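Local coordinates for protein mandelate racemase (Bordetella bronchiseptica, PDB 3OP2) that probably acts as an enolase-superfamily enzyme of the mandelate racemase type, using a magnesium ion to bind carboxylate substrates in a barrel domain, at residues A[299-304]-A[322-327]; A[223-228]-A[249-254]. All coordinates share one frame; numbering follows the deposited sequence.

Interaction 1 of 2, residues A[299-304]-A[322-327]; sequences LAWNPH and SPHPAM. With AKG (2-oxoglutaric acid), chain D.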
ATOM      1  N   LEU A 299      -9.733  20.787  10.795  1.00 25.58           N
ATOM      2  CA  LEU A 299      -8.561  20.137  11.371  1.00 24.97           C
ATOM      3  C   LEU A 299      -7.317  20.776  10.770  1.00 24.96           C
ATOM      4  O   LEU A 299      -7.442  21.619   9.865  1.00 26.89           O
ATOM      5  CB  LEU A 299      -8.594  18.645  11.052  1.00 23.71           C
ATOM      6  CG  LEU A 299      -9.887  17.933  11.430  1.00 28.87           C
ATOM      7  CD1 LEU A 299      -9.822  16.464  10.981  1.00 23.24           C
ATOM      8  CD2 LEU A 299     -10.162  18.058  12.936  1.00 23.39           C
ATOM      9  N   ALA A 300      -6.132  20.388  11.244  1.00 23.06           N
ATOM     10  CA  ALA A 300      -4.867  20.913  10.695  1.00 21.52           C
ATOM     11  C   ALA A 300      -4.162  19.887   9.809  1.00 21.02           C
ATOM     12  O   ALA A 300      -4.324  18.679   9.986  1.00 20.89           O
ATOM     13  CB  ALA A 300      -3.942  21.359  11.812  1.00 21.06           C
ATOM     14  N   TRP A 301      -3.405  20.380   8.835  1.00 20.57           N
ATOM     15  CA  TRP A 301      -2.501  19.547   8.071  1.00 20.38           C
ATOM     16  C   TRP A 301      -1.095  20.115   8.263  1.00 19.94           C
ATOM     17  O   TRP A 301      -0.797  21.197   7.792  1.00 20.03           O
ATOM     18  CB  TRP A 301      -2.874  19.503   6.579  1.00 20.91           C
ATOM     19  CG  TRP A 301      -1.789  18.879   5.725  1.00 22.02           C
ATOM     20  CD1 TRP A 301      -1.432  17.560   5.684  1.00 21.38           C
ATOM     21  CD2 TRP A 301      -0.887  19.565   4.838  1.00 21.73           C
ATOM     22  NE1 TRP A 301      -0.381  17.377   4.817  1.00 21.27           N
ATOM     23  CE2 TRP A 301      -0.033  18.587   4.273  1.00 22.37           C
ATOM     24  CE3 TRP A 301      -0.730  20.907   4.450  1.00 22.43           C
ATOM     25  CZ2 TRP A 301       0.972  18.912   3.343  1.00 21.84           C
ATOM     26  CZ3 TRP A 301       0.276  21.227   3.527  1.00 22.04           C
ATOM     27  CH2 TRP A 301       1.109  20.226   2.986  1.00 22.23           C
ATOM     28  N   ASN A 302      -0.268  19.385   8.998  1.00 19.76           N
ATOM     29  CA  ASN A 302       1.106  19.771   9.261  1.00 20.04           C
ATOM     30  C   ASN A 302       1.950  18.587   8.814  1.00 20.49           C
ATOM     31  O   ASN A 302       2.102  17.628   9.567  1.00 20.63           O
ATOM     32  CB  ASN A 302       1.314  20.076  10.764  1.00 20.30           C
ATOM     33  CG  ASN A 302       0.392  21.194  11.286  1.00 23.25           C
ATOM     34  OD1 ASN A 302      -0.361  21.002  12.242  1.00 20.33           O
ATOM     35  ND2 ASN A 302       0.445  22.352  10.651  1.00 20.18           N
ATOM     36  N   PRO A 303       2.477  18.629   7.565  1.00 20.68           N
ATOM     37  CA  PRO A 303       3.072  17.427   6.993  1.00 21.13           C
ATOM     38  C   PRO A 303       4.309  16.952   7.729  1.00 21.93           C
ATOM     39  O   PRO A 303       5.062  17.749   8.285  1.00 22.52           O
ATOM     40  CB  PRO A 303       3.495  17.875   5.589  1.00 20.94           C
ATOM     41  CG  PRO A 303       3.734  19.366   5.742  1.00 17.57           C
ATOM     42  CD  PRO A 303       2.603  19.779   6.650  1.00 20.70           C
ATOM     43  N   HIS A 304       4.517  15.648   7.697  1.00 22.62           N
ATOM     44  CA  HIS A 304       5.839  15.075   7.916  1.00 23.92           C
ATOM     45  C   HIS A 304       6.674  15.451   6.695  1.00 24.61           C
ATOM     46  O   HIS A 304       6.175  15.353   5.569  1.00 24.71           O
ATOM     47  CB  HIS A 304       5.694  13.567   7.995  1.00 24.27           C
ATOM     48  CG  HIS A 304       6.990  12.825   7.971  1.00 26.59           C
ATOM     49  ND1 HIS A 304       7.635  12.493   6.798  1.00 25.45           N
ATOM     50  CD2 HIS A 304       7.750  12.330   8.977  1.00 25.30           C
ATOM     51  CE1 HIS A 304       8.740  11.827   7.086  1.00 26.57           C
ATOM     52  NE2 HIS A 304       8.833  11.719   8.400  1.00 26.22           N
ATOM     53  N   SER A 322      -1.055  27.489   2.315  1.00 24.18           N
ATOM     54  CA  SER A 322      -2.219  26.881   2.991  1.00 24.35           C
ATOM     55  C   SER A 322      -2.649  27.649   4.250  1.00 24.62           C
ATOM     56  O   SER A 322      -1.820  28.318   4.873  1.00 24.16           O
ATOM     57  CB  SER A 322      -1.917  25.421   3.368  1.00 24.24           C
ATOM     58  OG  SER A 322      -1.681  24.618   2.219  1.00 39.04           O
ATOM     59  N   PRO A 323      -3.936  27.531   4.645  1.00 25.13           N
ATOM     60  CA  PRO A 323      -4.427  28.364   5.722  1.00 26.10           C
ATOM     61  C   PRO A 323      -4.346  27.693   7.093  1.00 26.72           C
ATOM     62  O   PRO A 323      -5.009  28.140   8.015  1.00 27.53           O
ATOM     63  CB  PRO A 323      -5.893  28.586   5.329  1.00 26.06           C
ATOM     64  CG  PRO A 323      -6.272  27.306   4.631  1.00 30.97           C
ATOM     65  CD  PRO A 323      -5.011  26.659   4.126  1.00 25.01           C
ATOM     66  N   HIS A 324      -3.541  26.639   7.230  1.00 26.61           N
ATOM     67  CA  HIS A 324      -3.438  25.937   8.509  1.00 26.65           C
ATOM     68  C   HIS A 324      -2.511  26.683   9.449  1.00 27.61           C
ATOM     69  O   HIS A 324      -1.598  27.359   8.989  1.00 28.37           O
ATOM     70  CB  HIS A 324      -2.928  24.516   8.298  1.00 25.85           C
ATOM     71  CG  HIS A 324      -3.742  23.731   7.322  1.00 25.26           C
ATOM     72  ND1 HIS A 324      -4.981  23.218   7.630  1.00 24.94           N
ATOM     73  CD2 HIS A 324      -3.494  23.375   6.039  1.00 25.64           C
ATOM     74  CE1 HIS A 324      -5.462  22.574   6.581  1.00 25.31           C
ATOM     75  NE2 HIS A 324      -4.583  22.665   5.599  1.00 24.75           N
ATOM     76  N   PRO A 325      -2.751  26.595  10.770  1.00 28.24           N
ATOM     77  CA  PRO A 325      -1.736  27.127  11.677  1.00 28.21           C
ATOM     78  C   PRO A 325      -0.455  26.292  11.514  1.00 27.39           C
ATOM     79  O   PRO A 325      -0.507  25.074  11.634  1.00 27.84           O
ATOM     80  CB  PRO A 325      -2.357  26.935  13.071  1.00 28.77           C
ATOM     81  CG  PRO A 325      -3.449  25.938  12.898  1.00 34.31           C
ATOM     82  CD  PRO A 325      -3.934  26.080  11.485  1.00 28.69           C
ATOM     83  N   ALA A 326       0.665  26.943  11.216  1.00 26.34           N
ATOM     84  CA  ALA A 326       1.890  26.229  10.820  1.00 25.27           C
ATOM     85  C   ALA A 326       2.564  25.538  11.994  1.00 23.48           C
ATOM     86  O   ALA A 326       2.667  26.104  13.066  1.00 22.49           O
ATOM     87  CB  ALA A 326       2.871  27.168  10.140  1.00 25.50           C
HETATM   88  N   MSE A 327       3.013  24.310  11.771  1.00 23.32           N
HETATM   89  CA  MSE A 327       3.848  23.590  12.748  1.00 23.66           C
HETATM   90  C   MSE A 327       4.733  22.669  11.926  1.00 23.34           C
HETATM   91  O   MSE A 327       4.466  21.459  11.818  1.00 22.26           O
HETATM   92  CB  MSE A 327       2.994  22.811  13.759  1.00 24.07           C
HETATM   93  CG  MSE A 327       3.802  22.181  14.926  1.00 27.78           C
HETATM   94 SE   MSE A 327       4.944  23.427  15.950  1.00 26.40          SE
HETATM   95  CE  MSE A 327       3.587  24.290  17.042  1.00 28.15           C
TER
HETATM   96  C1  AKG D 501       9.280  11.877  12.339  1.00 47.75           C
HETATM   97  O1  AKG D 501      10.066  12.545  11.640  1.00 36.00           O
HETATM   98  O2  AKG D 501       8.151  12.316  12.673  1.00 35.76           O
HETATM   99  C2  AKG D 501       9.651  10.529  12.769  1.00 37.71           C
HETATM  100  O5  AKG D 501       8.838   9.889  13.422  1.00 48.00           O
HETATM  101  C3  AKG D 501      10.974   9.891  12.397  1.00 48.19           C
HETATM  102  C4  AKG D 501      12.155  10.643  13.007  1.00 40.91           C
HETATM  103  C5  AKG D 501      13.394   9.765  13.143  1.00 48.79           C
HETATM  104  O3  AKG D 501      13.729   8.982  12.218  1.00 42.22           O
HETATM  105  O4  AKG D 501      14.075   9.863  14.189  1.00 42.07           O
HETATM  106  O   HOH W   1      -6.575  24.430   9.825  1.00 38.03           O
HETATM  107  O   HOH W   2       5.153  19.458  10.162  1.00 32.13           O
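The imidazole of His324 lies over the backbone and CB of Trp301. CB of Trp301 stands 3.9 Å from the centroid of the His324 ring, 19° off its normal, a CH-pi contact. The contact belongs to the modified TIM barrel, (beta/alpha)7beta, of the mandelate racemase family. It joins strand 300-301 to the loop that runs from helix 309-321 into strand 328-331, the next barrel strand.

His324 has CG anti to its carbonyl carbon (chi1 -55°), which turns the ring toward strand 300-301. Backbone N of Trp301 lies over one ring face and CD of Pro323 over the opposite one, both toward the rim. Both imidazole nitrogens have partners. NE2 is hydrogen-bonded to Ser291 of helix 283-296. ND1 is hydrogen-bonded at 3.0 Å to a water, and that water donates to O of Leu299. The ring's rotation is thus held from two ends. CD2 of His324 meets the indole of Trp301 at its edge. The indole itself has CD of Pro303 over one face, and its NE1 bonds to O of Ala276.

Farther along, Asn302 ties the two segments directly. Its ND2 donates to O of Pro325 at 3.0 Å, with an N-H...O angle of 154°. The acceptor lies close to the amide plane, and the donor is tilted somewhat from the carbonyl plane. The same amide packs against Met327, a selenomethionine, with CG of Asn302 3.9 Å from CB of Met327. Beyond it a water donates to two backbone oxygens: O of Pro303, where the bond is doubtfully short, and O of Met327 at 2.7 Å.

Interaction 2 of 2, residues A[223-228]-A[249-254]; sequences CYWFEE and RIATGE. With MG (magnesium ion), chain C; AKG (2-oxoglutaric acid), chain D.
Glu227 and Glu254 bring two carboxylate oxygens, OE2 and OE2, within 2.9 Å of each other because both bind the same magnesium ion. The metal lies 2.1 Å from OE2 of Glu227 and 1.9 Å from OE2 of Glu254. With CG anti to the backbone N (chi1 178°), the extended Glu227 carries OE2 to the metal, while its OE1 forms a salt bridge with Lys171. Asp201 is a further protein ligand, and water and 2-oxoglutarate oxygens also bind. The carboxylate planes of Glu227 and Glu254 are 68° apart. The carboxylate of Glu228 instead stacks on that of Glu254.

At the other end the guanidinium of Arg249 lies flat on the Tyr224 ring, centres 3.7 Å apart and planes 7° apart. NH1 of Arg249 also donates to O of Tyr224 at 3.0 Å. Backbone N of Arg249 reaches that oxygen from the opposite face of the carbonyl plane, so two bonds grip one acceptor. Between the ends, CB of Ala251 rests over the five-membered ring of Trp225, 4.0 Å from its centroid.

The two strands run parallel and form a beta-alpha-beta unit with helix 235-243. Strand 197-201 flanks strand 225-227, strand 273-274 flanks strand 249-252, and helix 208-220 packs on Phe226.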
ATOM      1  N   CYS A 223       1.322  19.667  26.268  1.00 21.88           N
ATOM      2  CA  CYS A 223       1.890  19.347  24.966  1.00 21.45           C
ATOM      3  C   CYS A 223       0.971  19.736  23.797  1.00 21.59           C
ATOM      4  O   CYS A 223      -0.257  19.691  23.905  1.00 22.42           O
ATOM      5  CB  CYS A 223       2.240  17.859  24.899  1.00 21.47           C
ATOM      6  SG  CYS A 223       3.588  17.366  26.041  1.00 25.25           S
ATOM      7  N   TYR A 224       1.579  20.103  22.678  1.00 20.82           N
ATOM      8  CA  TYR A 224       0.849  20.594  21.518  1.00 19.50           C
ATOM      9  C   TYR A 224       0.148  19.442  20.796  1.00 19.21           C
ATOM     10  O   TYR A 224      -1.043  19.525  20.485  1.00 19.10           O
ATOM     11  CB  TYR A 224       1.809  21.338  20.594  1.00 19.00           C
ATOM     12  CG  TYR A 224       1.178  22.022  19.411  1.00 19.51           C
ATOM     13  CD1 TYR A 224       0.660  23.311  19.521  1.00 18.69           C
ATOM     14  CD2 TYR A 224       1.110  21.385  18.174  1.00 18.43           C
ATOM     15  CE1 TYR A 224       0.087  23.946  18.431  1.00 19.71           C
ATOM     16  CE2 TYR A 224       0.539  22.012  17.074  1.00 19.28           C
ATOM     17  CZ  TYR A 224       0.029  23.286  17.211  1.00 18.41           C
ATOM     18  OH  TYR A 224      -0.528  23.911  16.114  1.00 19.75           O
ATOM     19  N   TRP A 225       0.890  18.375  20.517  1.00 18.79           N
ATOM     20  CA  TRP A 225       0.296  17.167  19.951  1.00 18.42           C
ATOM     21  C   TRP A 225       0.937  15.885  20.433  1.00 18.69           C
ATOM     22  O   TRP A 225       2.008  15.897  21.049  1.00 18.39           O
ATOM     23  CB  TRP A 225       0.202  17.211  18.418  1.00 18.55           C
ATOM     24  CG  TRP A 225       1.473  17.006  17.603  1.00 20.17           C
ATOM     25  CD1 TRP A 225       2.463  16.083  17.818  1.00 19.70           C
ATOM     26  CD2 TRP A 225       1.828  17.694  16.388  1.00 19.31           C
ATOM     27  NE1 TRP A 225       3.422  16.185  16.833  1.00 20.15           N
ATOM     28  CE2 TRP A 225       3.058  17.165  15.949  1.00 19.94           C
ATOM     29  CE3 TRP A 225       1.227  18.724  15.643  1.00 19.87           C
ATOM     30  CZ2 TRP A 225       3.709  17.622  14.789  1.00 19.88           C
ATOM     31  CZ3 TRP A 225       1.874  19.193  14.494  1.00 19.57           C
ATOM     32  CH2 TRP A 225       3.114  18.640  14.082  1.00 20.21           C
ATOM     33  N   PHE A 226       0.247  14.794  20.117  1.00 18.27           N
ATOM     34  CA  PHE A 226       0.598  13.451  20.465  1.00 18.30           C
ATOM     35  C   PHE A 226       0.613  12.734  19.106  1.00 18.87           C
ATOM     36  O   PHE A 226      -0.442  12.402  18.544  1.00 18.72           O
ATOM     37  CB  PHE A 226      -0.519  12.895  21.385  1.00 17.97           C
ATOM     38  CG  PHE A 226      -0.228  11.531  22.022  1.00 20.73           C
ATOM     39  CD1 PHE A 226       1.023  10.923  21.930  1.00 18.11           C
ATOM     40  CD2 PHE A 226      -1.226  10.888  22.759  1.00 17.91           C
ATOM     41  CE1 PHE A 226       1.271   9.661  22.558  1.00 21.34           C
ATOM     42  CE2 PHE A 226      -1.004   9.646  23.393  1.00 21.21           C
ATOM     43  CZ  PHE A 226       0.248   9.028  23.296  1.00 18.78           C
ATOM     44  N   GLU A 227       1.814  12.501  18.586  1.00 19.14           N
ATOM     45  CA  GLU A 227       2.015  11.980  17.230  1.00 19.20           C
ATOM     46  C   GLU A 227       2.185  10.457  17.225  1.00 19.53           C
ATOM     47  O   GLU A 227       2.859   9.889  18.102  1.00 19.23           O
ATOM     48  CB  GLU A 227       3.234  12.679  16.575  1.00 20.21           C
ATOM     49  CG  GLU A 227       3.584  12.190  15.143  1.00 20.02           C
ATOM     50  CD  GLU A 227       4.654  13.049  14.450  1.00 20.60           C
ATOM     51  OE1 GLU A 227       4.871  14.211  14.836  1.00 20.08           O
ATOM     52  OE2 GLU A 227       5.270  12.551  13.486  1.00 20.23           O
ATOM     53  N   GLU A 228       1.569   9.806  16.237  1.00 19.78           N
ATOM     54  CA  GLU A 228       1.511   8.340  16.157  1.00 20.82           C
ATOM     55  C   GLU A 228       1.436   7.671  17.552  1.00 20.20           C
ATOM     56  O   GLU A 228       2.337   6.917  17.943  1.00 20.08           O
ATOM     57  CB  GLU A 228       2.685   7.792  15.338  1.00 22.59           C
ATOM     58  CG  GLU A 228       2.666   8.197  13.854  1.00 29.97           C
ATOM     59  CD  GLU A 228       3.570   7.309  12.995  1.00 23.53           C
ATOM     60  OE1 GLU A 228       4.763   7.140  13.337  1.00 30.53           O
ATOM     61  OE2 GLU A 228       3.085   6.782  11.972  1.00 30.69           O
ATOM     62  N   ARG A 249      -3.493  17.817  20.785  1.00 17.62           N
ATOM     63  CA  ARG A 249      -3.941  17.335  19.476  1.00 17.84           C
ATOM     64  C   ARG A 249      -3.461  15.911  19.252  1.00 17.85           C
ATOM     65  O   ARG A 249      -2.339  15.555  19.629  1.00 17.59           O
ATOM     66  CB  ARG A 249      -3.412  18.234  18.353  1.00 18.07           C
ATOM     67  CG  ARG A 249      -3.774  19.700  18.496  1.00 18.80           C
ATOM     68  CD  ARG A 249      -2.798  20.587  17.751  1.00 17.95           C
ATOM     69  NE  ARG A 249      -3.179  21.993  17.885  1.00 18.82           N
ATOM     70  CZ  ARG A 249      -3.007  22.703  18.994  1.00 18.58           C
ATOM     71  NH1 ARG A 249      -2.463  22.140  20.068  1.00 19.32           N
ATOM     72  NH2 ARG A 249      -3.385  23.974  19.036  1.00 19.23           N
ATOM     73  N   ILE A 250      -4.329  15.092  18.662  1.00 17.81           N
ATOM     74  CA  ILE A 250      -3.962  13.754  18.201  1.00 17.83           C
ATOM     75  C   ILE A 250      -3.485  13.862  16.743  1.00 17.70           C
ATOM     76  O   ILE A 250      -4.228  14.313  15.859  1.00 17.49           O
ATOM     77  CB  ILE A 250      -5.144  12.738  18.328  1.00 18.49           C
ATOM     78  CG1 ILE A 250      -5.668  12.643  19.776  1.00 17.20           C
ATOM     79  CG2 ILE A 250      -4.745  11.358  17.801  1.00 17.30           C
ATOM     80  CD1 ILE A 250      -4.596  12.322  20.850  1.00 19.36           C
ATOM     81  N   ALA A 251      -2.232  13.492  16.509  1.00 17.50           N
ATOM     82  CA  ALA A 251      -1.629  13.644  15.191  1.00 17.56           C
ATOM     83  C   ALA A 251      -1.154  12.317  14.626  1.00 18.14           C
ATOM     84  O   ALA A 251      -0.623  11.474  15.340  1.00 17.31           O
ATOM     85  CB  ALA A 251      -0.472  14.626  15.258  1.00 17.65           C
ATOM     86  N   THR A 252      -1.357  12.123  13.331  1.00 19.36           N
ATOM     87  CA  THR A 252      -0.717  11.004  12.652  1.00 20.22           C
ATOM     88  C   THR A 252      -0.712  11.248  11.155  1.00 20.62           C
ATOM     89  O   THR A 252      -1.434  12.133  10.667  1.00 20.17           O
ATOM     90  CB  THR A 252      -1.394   9.650  13.000  1.00 20.84           C
ATOM     91  OG1 THR A 252      -0.617   8.571  12.457  1.00 24.71           O
ATOM     92  CG2 THR A 252      -2.837   9.580  12.465  1.00 24.08           C
ATOM     93  N   GLY A 253       0.096  10.478  10.427  1.00 20.98           N
ATOM     94  CA  GLY A 253      -0.006  10.484   8.972  1.00 21.33           C
ATOM     95  C   GLY A 253       1.228  10.245   8.121  1.00 21.97           C
ATOM     96  O   GLY A 253       1.093  10.023   6.919  1.00 22.34           O
ATOM     97  N   GLU A 254       2.420  10.279   8.713  1.00 22.06           N
ATOM     98  CA  GLU A 254       3.642  10.061   7.933  1.00 23.45           C
ATOM     99  C   GLU A 254       3.675   8.687   7.257  1.00 25.18           C
ATOM    100  O   GLU A 254       4.353   8.509   6.238  1.00 26.01           O
ATOM    101  CB  GLU A 254       4.884  10.259   8.790  1.00 22.72           C
ATOM    102  CG  GLU A 254       5.074   9.177   9.821  1.00 27.50           C
ATOM    103  CD  GLU A 254       6.153   9.497  10.804  1.00 23.06           C
ATOM    104  OE1 GLU A 254       7.204   8.853  10.719  1.00 28.07           O
ATOM    105  OE2 GLU A 254       5.955  10.380  11.665  1.00 27.46           O
TER
HETATM  106 MG    MG C 500       6.641  10.991  13.379  1.00 22.73          MG
HETATM  107  C1  AKG D 501       9.280  11.877  12.339  1.00 47.75           C
HETATM  108  O1  AKG D 501      10.066  12.545  11.640  1.00 36.00           O
HETATM  109  O2  AKG D 501       8.151  12.316  12.673  1.00 35.76           O
HETATM  110  C2  AKG D 501       9.651  10.529  12.769  1.00 37.71           C
HETATM  111  O5  AKG D 501       8.838   9.889  13.422  1.00 48.00           O
HETATM  112  C3  AKG D 501      10.974   9.891  12.397  1.00 48.19           C
HETATM  113  C4  AKG D 501      12.155  10.643  13.007  1.00 40.91           C
HETATM  114  C5  AKG D 501      13.394   9.765  13.143  1.00 48.79           C
HETATM  115  O3  AKG D 501      13.729   8.982  12.218  1.00 42.22           O
HETATM  116  O4  AKG D 501      14.075   9.863  14.189  1.00 42.07           O
HETATM  117  O   HOH W   3       1.203   7.711  10.263  1.00 21.34           O
HETATM  118  O   HOH W   4       5.711   9.213  14.105  1.00 17.05           O

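How the interactions relate
Interaction 2 and interaction 1 both reach the same barrel sheet, with their centres about 12 Å apart. Strand 273-274 runs between strands 249-252 and 300-301. Side chains of the two interactions meet directly. CG of Met327 lies 3.6 Å from CZ3 of Trp225, and OD1 of Asn302 is 3.7 Å from the same ring atom. Nearer the ligand, CG of His304 packs 3.4 Å from CB of Glu254. Interaction 2 supplies two magnesium ligands. Interaction 1 reaches 2-oxoglutarate through His304, whose CD2 is 3.5 Å from ligand O1. ND1 of His304 bonds to Asp277. Lys171, Lys173 and Asn203 also hydrogen-bond to the ligand.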